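Local coordinates for amidohydrolase (Thermotoga maritima, PDB 3OOQ), which probably acts as an amidohydrolase, hydrolysing an as yet undefined substrate, with allantoinase activity only a tentative assignment, at residues Lys6-Lys10 with Asp42-Val48; Lys53-Phe59 with Val362-Pro368; Asp61-Ile66 with Ala302-Pro308; Val112-Ile117 with Gly129-Phe134. All blocks are in the same frame, centred on the assembly; numbering follows the deposited sequence.

Contact 1. Residues Lys6-Lys10 with Asp42-Val48; sequences KILFK and DPDAEIV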
# COMPACT_ATOMS: atom_id res chain seq x y z
N LYS F 6 26.07 60.80 -9.80
CA LYS F 6 26.54 60.03 -10.94
C LYS F 6 27.78 59.26 -10.52
O LYS F 6 28.47 59.64 -9.57
CB LYS F 6 26.86 60.96 -12.12
CG LYS F 6 25.68 61.79 -12.60
CD LYS F 6 26.14 62.97 -13.42
CE LYS F 6 25.98 62.74 -14.91
NZ LYS F 6 24.83 63.52 -15.47
N ILE F 7 28.06 58.15 -11.22
CA ILE F 7 29.31 57.43 -11.04
C ILE F 7 30.04 57.40 -12.38
O ILE F 7 29.46 57.08 -13.42
CB ILE F 7 29.10 55.99 -10.55
CG1 ILE F 7 28.46 55.97 -9.16
CG2 ILE F 7 30.41 55.23 -10.54
CD1 ILE F 7 28.00 54.58 -8.73
N LEU F 8 31.33 57.71 -12.34
CA LEU F 8 32.15 57.71 -13.53
C LEU F 8 33.24 56.67 -13.37
O LEU F 8 34.17 56.84 -12.58
CB LEU F 8 32.73 59.11 -13.77
CG LEU F 8 33.65 59.33 -14.97
CD1 LEU F 8 33.00 58.83 -16.27
CD2 LEU F 8 34.06 60.81 -15.07
N PHE F 9 33.12 55.57 -14.11
CA PHE F 9 34.13 54.52 -14.07
C PHE F 9 35.23 54.85 -15.04
O PHE F 9 34.96 55.04 -16.23
CB PHE F 9 33.51 53.16 -14.41
CG PHE F 9 32.48 52.68 -13.41
CD1 PHE F 9 32.88 52.06 -12.23
CD2 PHE F 9 31.12 52.84 -13.67
CE1 PHE F 9 31.93 51.62 -11.29
CE2 PHE F 9 30.16 52.39 -12.75
CZ PHE F 9 30.57 51.77 -11.56
N LYS F 10 36.46 54.93 -14.56
CA LYS F 10 37.57 55.40 -15.40
C LYS F 10 38.61 54.33 -15.74
O LYS F 10 39.09 53.61 -14.87
CB LYS F 10 38.27 56.63 -14.76
CG LYS F 10 37.33 57.82 -14.56
CD LYS F 10 37.65 59.08 -15.40
CE LYS F 10 38.50 58.84 -16.65
NZ LYS F 10 38.31 59.97 -17.62
N ASP F 42 33.18 64.34 -16.02
CA ASP F 42 31.97 64.85 -15.38
C ASP F 42 32.30 65.37 -14.00
O ASP F 42 32.74 64.61 -13.12
CB ASP F 42 30.84 63.80 -15.33
CG ASP F 42 29.47 64.42 -15.01
OD1 ASP F 42 29.24 64.84 -13.85
OD2 ASP F 42 28.62 64.47 -15.92
N PRO F 43 32.09 66.69 -13.79
CA PRO F 43 32.60 67.41 -12.62
C PRO F 43 31.93 66.99 -11.31
O PRO F 43 32.54 67.08 -10.24
CB PRO F 43 32.26 68.88 -12.94
CG PRO F 43 31.08 68.80 -13.86
CD PRO F 43 31.29 67.56 -14.68
N ASP F 44 30.69 66.52 -11.42
CA ASP F 44 29.88 66.18 -10.25
C ASP F 44 30.00 64.69 -9.88
O ASP F 44 29.87 64.32 -8.71
CB ASP F 44 28.42 66.56 -10.51
CG ASP F 44 28.27 68.00 -11.01
OD1 ASP F 44 28.93 68.90 -10.43
OD2 ASP F 44 27.50 68.23 -11.97
N ALA F 45 30.24 63.86 -10.90
CA ALA F 45 30.32 62.40 -10.74
C ALA F 45 31.40 61.94 -9.76
O ALA F 45 32.53 62.43 -9.81
CB ALA F 45 30.53 61.74 -12.10
N GLU F 46 31.05 61.01 -8.88
CA GLU F 46 32.04 60.31 -8.06
C GLU F 46 32.87 59.48 -9.02
O GLU F 46 32.33 58.79 -9.88
CB GLU F 46 31.38 59.41 -7.02
CG GLU F 46 32.36 58.72 -6.06
CD GLU F 46 31.87 57.35 -5.56
OE1 GLU F 46 30.65 57.19 -5.30
OE2 GLU F 46 32.72 56.44 -5.42
N ILE F 47 34.19 59.54 -8.91
CA ILE F 47 34.99 58.78 -9.84
C ILE F 47 35.47 57.47 -9.20
O ILE F 47 35.89 57.44 -8.05
CB ILE F 47 36.13 59.62 -10.53
CG1 ILE F 47 37.51 59.32 -9.96
CG2 ILE F 47 35.79 61.12 -10.59
CD1 ILE F 47 38.23 58.21 -10.74
N VAL F 48 35.34 56.39 -9.97
CA VAL F 48 35.85 55.10 -9.58
C VAL F 48 36.92 54.71 -10.58
O VAL F 48 36.64 54.50 -11.76
CB VAL F 48 34.73 54.04 -9.56
CG1 VAL F 48 35.28 52.69 -9.13
CG2 VAL F 48 33.60 54.49 -8.64
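K6 lies just ahead of the strand, yet its carbonyl starts the pairing: E46 N donates to K6 O at 3.0 Å. The K6 amine makes a salt bridge with E34; its ion pair with D42 is long (NZ to OD2 3.9 Å). D42 OD1 accepts from D44 N, an Asx turn, and from A45 N, which extends it to an Asx motif (both 3.3 Å), just before strand 46-48. I7 is the bridge partner of E46 (CA-CA 5.0 Å), their side chains on the same face, where I7 CG2 reaches V48 CG2 at 3.8 Å. L8 points to the other face and packs its CB on A45 CB (3.8 Å). L8 N donates to E46 O (2.9 Å) and L8 O accepts from V48 N (2.9 Å). F9 returns to the I7 face, with CD1 3.8 Å from V48 CB and its ring edge-to-face with Y379. K10 N donates to V48 O at 2.8 Å, while its amine pairs with D25. Axes 4.7 Å apart and 27° from parallel, with L8 hydrogen-bonded to E46 and V48, the residues on either side of its bridge partner I47, define a parallel pair. It joins strand 46-49, outermost in this chain's sheet, to the inner strand 7-10 (order 32-37, 24-29, 7-10, 46-49), consistent with the small beta domain that accompanies the barrel in many amidohydrolases.

Contact 2. Residues Lys53-Phe59 with Val362-Pro368; sequences KFLFPGF and VVWSGHP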
# COMPACT_ATOMS: atom_id res chain seq x y z
N LYS F 53 41.50 46.87 -14.44
CA LYS F 53 40.30 46.05 -14.25
C LYS F 53 39.49 45.94 -15.56
O LYS F 53 39.79 46.61 -16.54
CB LYS F 53 39.40 46.66 -13.16
CG LYS F 53 40.13 47.11 -11.88
CD LYS F 53 40.70 45.92 -11.12
CE LYS F 53 41.57 46.34 -9.92
NZ LYS F 53 42.12 45.08 -9.34
N PHE F 54 38.47 45.08 -15.55
CA PHE F 54 37.60 44.84 -16.71
C PHE F 54 36.17 45.12 -16.29
O PHE F 54 35.75 44.69 -15.22
CB PHE F 54 37.73 43.39 -17.19
CG PHE F 54 39.07 43.05 -17.77
CD1 PHE F 54 40.23 43.21 -17.03
CD2 PHE F 54 39.16 42.56 -19.06
CE1 PHE F 54 41.50 42.90 -17.59
CE2 PHE F 54 40.41 42.24 -19.63
CZ PHE F 54 41.57 42.42 -18.90
N LEU F 55 35.44 45.85 -17.12
CA LEU F 55 34.07 46.20 -16.82
C LEU F 55 33.14 45.52 -17.81
O LEU F 55 33.23 45.75 -19.03
CB LEU F 55 33.87 47.72 -16.85
CG LEU F 55 32.56 48.28 -16.32
CD1 LEU F 55 32.37 47.97 -14.84
CD2 LEU F 55 32.51 49.79 -16.54
N PHE F 56 32.25 44.68 -17.29
CA PHE F 56 31.35 43.88 -18.12
C PHE F 56 29.92 44.23 -17.78
O PHE F 56 29.67 44.76 -16.70
CB PHE F 56 31.61 42.38 -17.88
CG PHE F 56 32.72 41.83 -18.73
CD1 PHE F 56 34.05 42.14 -18.45
CD2 PHE F 56 32.44 41.00 -19.81
CE1 PHE F 56 35.07 41.64 -19.24
CE2 PHE F 56 33.46 40.48 -20.60
CZ PHE F 56 34.78 40.81 -20.32
N PRO F 57 28.98 43.98 -18.71
CA PRO F 57 27.59 44.01 -18.28
C PRO F 57 27.35 42.82 -17.35
O PRO F 57 28.13 41.85 -17.37
CB PRO F 57 26.81 43.81 -19.58
CG PRO F 57 27.71 43.08 -20.46
CD PRO F 57 29.12 43.41 -20.06
N GLY F 58 26.31 42.89 -16.52
CA GLY F 58 25.91 41.71 -15.74
C GLY F 58 25.47 40.60 -16.69
O GLY F 58 24.84 40.88 -17.72
N PHE F 59 25.80 39.35 -16.35
CA PHE F 59 25.32 38.20 -17.14
C PHE F 59 23.86 37.92 -16.89
O PHE F 59 23.32 38.25 -15.83
CB PHE F 59 26.15 36.95 -16.90
CG PHE F 59 27.61 37.11 -17.24
CD1 PHE F 59 27.99 37.58 -18.50
CD2 PHE F 59 28.60 36.78 -16.32
CE1 PHE F 59 29.33 37.73 -18.83
CE2 PHE F 59 29.95 36.93 -16.64
CZ PHE F 59 30.32 37.40 -17.90
N VAL F 362 29.63 44.79 -13.89
CA VAL F 362 30.48 43.97 -13.03
C VAL F 362 31.93 44.33 -13.27
O VAL F 362 32.39 44.34 -14.41
CB VAL F 362 30.28 42.45 -13.33
CG1 VAL F 362 31.13 41.61 -12.38
CG2 VAL F 362 28.80 42.08 -13.19
N VAL F 363 32.64 44.63 -12.18
CA VAL F 363 34.08 44.88 -12.20
C VAL F 363 34.79 43.56 -11.95
O VAL F 363 34.68 42.99 -10.86
CB VAL F 363 34.54 45.93 -11.13
CG1 VAL F 363 36.06 46.13 -11.20
CG2 VAL F 363 33.81 47.27 -11.31
N TRP F 364 35.50 43.09 -12.96
CA TRP F 364 36.29 41.87 -12.89
C TRP F 364 37.77 42.25 -12.77
O TRP F 364 38.22 43.27 -13.34
CB TRP F 364 36.13 41.06 -14.16
CG TRP F 364 34.84 40.32 -14.27
CD1 TRP F 364 33.66 40.80 -14.77
CD2 TRP F 364 34.59 38.95 -13.91
NE1 TRP F 364 32.69 39.83 -14.71
CE2 TRP F 364 33.23 38.68 -14.20
CE3 TRP F 364 35.38 37.93 -13.35
CZ2 TRP F 364 32.63 37.44 -13.97
CZ3 TRP F 364 34.78 36.68 -13.12
CH2 TRP F 364 33.43 36.45 -13.43
N SER F 365 38.52 41.41 -12.05
CA SER F 365 39.94 41.60 -11.83
C SER F 365 40.73 41.31 -13.11
O SER F 365 41.85 41.78 -13.28
CB SER F 365 40.42 40.68 -10.68
OG SER F 365 40.50 39.32 -11.11
N GLY F 366 40.12 40.52 -13.99
CA GLY F 366 40.73 40.09 -15.25
C GLY F 366 39.61 39.55 -16.11
O GLY F 366 38.43 39.67 -15.74
N HIS F 367 39.95 38.93 -17.24
CA HIS F 367 38.92 38.42 -18.14
C HIS F 367 38.08 37.33 -17.44
O HIS F 367 38.64 36.45 -16.78
CB HIS F 367 39.55 37.88 -19.43
CG HIS F 367 38.57 37.70 -20.54
ND1 HIS F 367 37.57 36.75 -20.51
CD2 HIS F 367 38.41 38.37 -21.71
CE1 HIS F 367 36.84 36.84 -21.61
NE2 HIS F 367 37.34 37.81 -22.36
N PRO F 368 36.74 37.37 -17.58
CA PRO F 368 35.86 36.39 -16.89
C PRO F 368 36.08 34.94 -17.29
O PRO F 368 35.73 34.04 -16.53
CB PRO F 368 34.45 36.83 -17.31
CG PRO F 368 34.60 38.31 -17.58
CD PRO F 368 35.95 38.42 -18.25
O HOH W 1 43.20 43.23 -11.37
O HOH W 2 29.81 39.99 -15.67
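F54, V362 and F56 lose most surface here, 89, 79 and 78 Å². F54 and F56, two apart in the strand, share a face, and V362 joins them as F56's bridge partner. F54 pairs with W364 through F54 N to W364 O (2.9 Å) and W364 N to F54 O (2.8 Å). Its ring lies against the turn after strand 362-364, with CD1 3.6 Å from G366 CA and H367 N over one ring face. F56 and V362 form the second hydrogen-bonded pair, F56 N to V362 O at 2.9 Å and V362 N to F56 O at 2.8 Å. V362 CG2 packs on G58 CA (3.9 Å). The F56 ring receives a CH-pi contact from P368, whose CG stands 3.7 Å from the ring centroid and 10° off its normal, and turns its edge to the face of H367, centroids 5.8 Å apart. W364 completes this aromatic cluster, and a water bridges its NE1 to P57 O, 3.0 Å from each. Strand 361-364, beside 54-64, pairs in turn with 375-380. F15 stacks on F56, helix 315-321 touches F59, W364 and P368 through T316, and R324 of a second subunit donates a hydrogen bond to P368 O.

Contact 3. Residues Asp61-Ile66 with Ala302-Pro308; sequences DAHSHI and ALMCDHP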
# COMPACT_ATOMS: atom_id res chain seq x y z
N ASP F 61 20.93 35.00 -17.27
CA ASP F 61 20.59 33.60 -17.52
C ASP F 61 19.13 33.48 -17.90
O ASP F 61 18.24 33.76 -17.09
CB ASP F 61 20.88 32.73 -16.30
CG ASP F 61 20.96 31.26 -16.66
OD1 ASP F 61 20.05 30.76 -17.34
OD2 ASP F 61 21.95 30.60 -16.27
N ALA F 62 18.89 33.07 -19.13
CA ALA F 62 17.53 33.02 -19.65
C ALA F 62 16.63 31.89 -19.08
O ALA F 62 15.45 31.86 -19.38
CB ALA F 62 17.56 32.97 -21.16
N HIS F 63 17.17 31.00 -18.24
CA HIS F 63 16.36 29.89 -17.72
C HIS F 63 16.97 29.37 -16.43
O HIS F 63 18.02 28.71 -16.45
CB HIS F 63 16.25 28.76 -18.75
CG HIS F 63 15.30 27.66 -18.37
ND1 HIS F 63 15.54 26.78 -17.33
CD2 HIS F 63 14.09 27.32 -18.88
CE1 HIS F 63 14.54 25.93 -17.24
NE2 HIS F 63 13.64 26.23 -18.15
N SER F 64 16.32 29.64 -15.30
CA SER F 64 16.92 29.34 -14.01
C SER F 64 15.91 28.92 -12.95
O SER F 64 14.75 29.34 -12.98
CB SER F 64 17.66 30.58 -13.49
OG SER F 64 18.59 30.22 -12.49
N HIS F 65 16.38 28.14 -11.99
CA HIS F 65 15.57 27.85 -10.82
C HIS F 65 16.17 28.40 -9.52
O HIS F 65 15.74 28.05 -8.44
CB HIS F 65 15.26 26.35 -10.74
CG HIS F 65 14.86 25.76 -12.05
ND1 HIS F 65 13.67 26.07 -12.68
CD2 HIS F 65 15.51 24.90 -12.88
CE1 HIS F 65 13.59 25.41 -13.82
NE2 HIS F 65 14.69 24.70 -13.97
N ILE F 66 17.14 29.31 -9.64
CA ILE F 66 17.71 29.97 -8.45
C ILE F 66 16.59 30.60 -7.63
O ILE F 66 15.60 31.10 -8.18
CB ILE F 66 18.82 31.00 -8.81
CG1 ILE F 66 19.62 31.38 -7.55
CG2 ILE F 66 18.22 32.25 -9.52
CD1 ILE F 66 21.04 31.85 -7.82
N ALA F 302 20.94 31.36 -26.38
CA ALA F 302 21.51 31.81 -25.11
C ALA F 302 22.01 30.57 -24.38
O ALA F 302 21.59 29.44 -24.68
CB ALA F 302 20.48 32.52 -24.25
N LEU F 303 22.89 30.80 -23.43
CA LEU F 303 23.42 29.72 -22.61
C LEU F 303 22.91 29.80 -21.17
O LEU F 303 23.10 30.83 -20.50
CB LEU F 303 24.95 29.72 -22.65
CG LEU F 303 25.71 28.67 -21.83
CD1 LEU F 303 25.36 27.23 -22.26
CD2 LEU F 303 27.21 28.92 -21.92
N MSE F 304 22.31 28.70 -20.69
CA MSE F 304 21.85 28.57 -19.30
C MSE F 304 22.73 27.62 -18.49
O MSE F 304 23.36 26.72 -19.05
CB MSE F 304 20.40 28.07 -19.24
CG MSE F 304 20.23 26.59 -19.62
SE MSE F 304 18.51 25.88 -19.05
CE MSE F 304 17.55 26.06 -20.77
N CYS F 305 22.74 27.83 -17.18
CA CYS F 305 23.26 26.85 -16.24
C CYS F 305 22.19 25.83 -15.85
O CYS F 305 22.51 24.77 -15.30
CB CYS F 305 23.75 27.56 -14.97
SG CYS F 305 25.30 28.44 -15.23
N ASP F 306 20.93 26.17 -16.13
CA ASP F 306 19.77 25.45 -15.57
C ASP F 306 19.94 25.28 -14.05
O ASP F 306 19.62 24.21 -13.49
CB ASP F 306 19.59 24.08 -16.23
CG ASP F 306 18.20 23.48 -16.00
OD1 ASP F 306 17.27 24.22 -15.61
OD2 ASP F 306 18.06 22.27 -16.22
N HIS F 307 20.42 26.32 -13.39
CA HIS F 307 20.69 26.26 -11.95
C HIS F 307 19.47 25.65 -11.24
O HIS F 307 18.36 26.11 -11.46
CB HIS F 307 20.99 27.66 -11.42
CG HIS F 307 21.23 27.72 -9.94
ND1 HIS F 307 22.49 27.87 -9.40
CD2 HIS F 307 20.37 27.67 -8.90
CE1 HIS F 307 22.39 27.92 -8.08
NE2 HIS F 307 21.12 27.80 -7.75
N PRO F 308 19.67 24.63 -10.34
CA PRO F 308 20.89 24.11 -9.72
C PRO F 308 21.71 23.02 -10.43
O PRO F 308 22.71 22.56 -9.87
CB PRO F 308 20.37 23.57 -8.38
CG PRO F 308 19.01 23.03 -8.73
CD PRO F 308 18.47 24.11 -9.66
O HOH W 3 24.48 30.69 -17.93
O HOH W 4 21.25 32.78 -20.70
O HOH W 5 20.18 29.08 -14.75
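The peptide bond between H307 and P308 is cis, and the carbonyl oxygen of that same peptide, H307 O, accepts a hydrogen bond from H65 N at 2.9 Å. D306 adopts a left-handed backbone conformation (phi 48°, psi 41°), with its OD1 3.1 Å from H65 NE2 and 3.5 Å from H63 ND1. D61 anchors the other end: OD2 accepts from C305 N (3.0 Å) and OD1 from H63 N (3.0 Å), an Asx turn at the corner where the chain leaves strand direction. No regular strand pairing joins the segments; waters span the gap instead. One water donates to D61 OD2 (3.0 Å) and L303 O (2.9 Å), a second links A62 N (2.8 Å) with L303 O (2.7 Å), and a third donates to H63 O (2.8 Å) and accepts from H307 N (3.1 Å). The selenium of M304, a selenomethionine, lies 3.5 Å from H63 ND1, and I66 CD1 stands over the H307 ring, 4.2 Å from its centroid. H63 NE2 is hydrogen-bonded to K151 and H65 ND1 to the carbonyl of V118. The HSH sequence at the C-terminal end of strand 54-64, beside an aspartate following strand 301-303, matches the HxH and late-strand Asp signature of the metal-dependent amidohydrolase barrel, probably marking the active-site mouth; no metal contact is evident in these atoms.

Contact 4. Residues Val112-Ile117 with Gly129-Phe134; sequences VTSVMI and GSVIKF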
# COMPACT_ATOMS: atom_id res chain seq x y z
N VAL F 112 26.62 37.27 -12.40
CA VAL F 112 25.26 37.16 -12.91
C VAL F 112 24.32 38.11 -12.17
O VAL F 112 24.25 38.11 -10.94
CB VAL F 112 24.72 35.71 -12.77
CG1 VAL F 112 23.31 35.60 -13.37
CG2 VAL F 112 25.65 34.73 -13.48
N THR F 113 23.59 38.93 -12.92
CA THR F 113 22.75 39.94 -12.29
C THR F 113 21.25 39.76 -12.54
O THR F 113 20.44 40.16 -11.71
CB THR F 113 23.16 41.36 -12.73
OG1 THR F 113 23.11 41.44 -14.16
CG2 THR F 113 24.57 41.69 -12.25
N SER F 114 20.89 39.16 -13.67
CA SER F 114 19.48 38.97 -14.05
C SER F 114 19.23 37.54 -14.50
O SER F 114 20.08 36.92 -15.13
CB SER F 114 19.08 39.92 -15.20
OG SER F 114 19.15 41.29 -14.80
N VAL F 115 18.05 37.01 -14.19
CA VAL F 115 17.66 35.67 -14.61
C VAL F 115 16.17 35.61 -14.86
O VAL F 115 15.39 36.37 -14.26
CB VAL F 115 18.02 34.56 -13.53
CG1 VAL F 115 19.49 34.61 -13.14
CG2 VAL F 115 17.17 34.76 -12.27
N MSE F 116 15.76 34.72 -15.74
CA MSE F 116 14.38 34.28 -15.69
C MSE F 116 14.23 33.08 -14.74
O MSE F 116 14.84 32.02 -14.93
CB MSE F 116 13.78 33.95 -17.05
CG MSE F 116 12.24 33.99 -16.93
SE MSE F 116 11.27 33.36 -18.38
CE MSE F 116 12.08 31.59 -18.61
N ILE F 117 13.45 33.29 -13.68
CA ILE F 117 13.06 32.21 -12.80
C ILE F 117 11.84 31.56 -13.42
O ILE F 117 10.91 32.25 -13.88
CB ILE F 117 12.78 32.69 -11.36
CG1 ILE F 117 11.81 33.88 -11.36
CG2 ILE F 117 14.11 33.01 -10.67
CD1 ILE F 117 11.25 34.27 -9.99
N GLY F 129 7.02 31.99 -15.85
CA GLY F 129 8.33 32.55 -15.58
C GLY F 129 8.24 34.06 -15.39
O GLY F 129 7.28 34.68 -15.84
N SER F 130 9.24 34.63 -14.70
CA SER F 130 9.40 36.06 -14.50
C SER F 130 10.87 36.37 -14.63
O SER F 130 11.70 35.57 -14.23
CB SER F 130 8.96 36.46 -13.08
OG SER F 130 7.56 36.38 -12.91
N VAL F 131 11.21 37.55 -15.16
CA VAL F 131 12.60 37.99 -15.17
C VAL F 131 12.82 38.87 -13.96
O VAL F 131 12.05 39.80 -13.70
CB VAL F 131 12.97 38.79 -16.44
CG1 VAL F 131 14.46 39.17 -16.40
CG2 VAL F 131 12.62 38.00 -17.70
N ILE F 132 13.87 38.59 -13.20
CA ILE F 132 14.17 39.37 -12.02
C ILE F 132 15.64 39.76 -12.02
O ILE F 132 16.46 39.17 -12.74
CB ILE F 132 13.79 38.61 -10.70
CG1 ILE F 132 14.56 37.30 -10.56
CG2 ILE F 132 12.28 38.33 -10.65
CD1 ILE F 132 15.70 37.35 -9.59
N LYS F 133 15.96 40.75 -11.19
CA LYS F 133 17.34 41.13 -10.94
C LYS F 133 17.62 40.91 -9.47
O LYS F 133 16.70 41.02 -8.66
CB LYS F 133 17.55 42.61 -11.23
CG LYS F 133 17.38 43.00 -12.66
CD LYS F 133 17.97 44.40 -12.84
CE LYS F 133 17.58 44.98 -14.16
NZ LYS F 133 18.32 46.24 -14.37
N PHE F 134 18.88 40.63 -9.12
CA PHE F 134 19.26 40.37 -7.73
C PHE F 134 19.51 41.68 -6.98
O PHE F 134 20.59 41.88 -6.44
CB PHE F 134 20.53 39.50 -7.68
CG PHE F 134 20.42 38.17 -8.39
CD1 PHE F 134 19.28 37.37 -8.26
CD2 PHE F 134 21.49 37.70 -9.16
CE1 PHE F 134 19.18 36.13 -8.92
CE2 PHE F 134 21.40 36.46 -9.82
CZ PHE F 134 20.23 35.68 -9.69
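Five backbone hydrogen bonds account for the polar groups that face across this hairpin. F134 N donates to T113 O (3.1 Å). V115 and I132 form a hydrogen-bonded pair, V115 N to I132 O at 3.0 Å and I132 N to V115 O at 2.9 Å. I117 and S130 form the next, I117 N to S130 O at 2.9 Å and S130 N to I117 O at 3.0 Å; the 139° angle at the hydrogen shows that the former is more bent. M116-V131 lies between these two pairs, and S114-K133 between V115-I132 and the F134 N to T113 O bond; here CA atoms approach carbonyls instead, as S114 CA does I132 O at 3.3 Å. Toward strand 54-64, probable backbone hydrogen bonds join D61 N with S114 O, D61 O with M116 N and F59 O with T113 N. K133 sends its amine to three carboxylates, D358, D360 and D381, all salt bridges. G129 has no side chain; a CB there would fall 2.8 Å from the selenium of M116, a selenomethionine. On the V115 face, V115 CG2 meets I132 CD1 (4.0 Å), I117 CD1 meets I132 CG2 (4.2 Å), and V115 CG1 reaches F134 CZ (3.7 Å). Strand 112-117 runs between strands 54-64 and 125-133, the latter is flanked in turn by strand 143-153, and helix 103-108 covers the F134 ring.

From the N terminus, contact 1 closes first, around a loop of 31 residues that holds strands 24-29 and 32-37 of the small beta sheet, before contact 2 opens at K53. The two run in series and touch where F9 CB lies 4.1 Å from L55 CD2. Contact 2 spans most of the chain, joining strand 54-64 to 361-364. Contact 3 nests inside it, linking the end of that same strand to 301-303, and contact 4, a local hairpin, nests inside contact 3; none of these loops cross. Strand 54-64 is common to contacts 2 and 3 and runs beside strand 112-117 of contact 4, through probable hydrogen bonds D61 O to M116 N and D61 N to S114 O (both 3.0 Å).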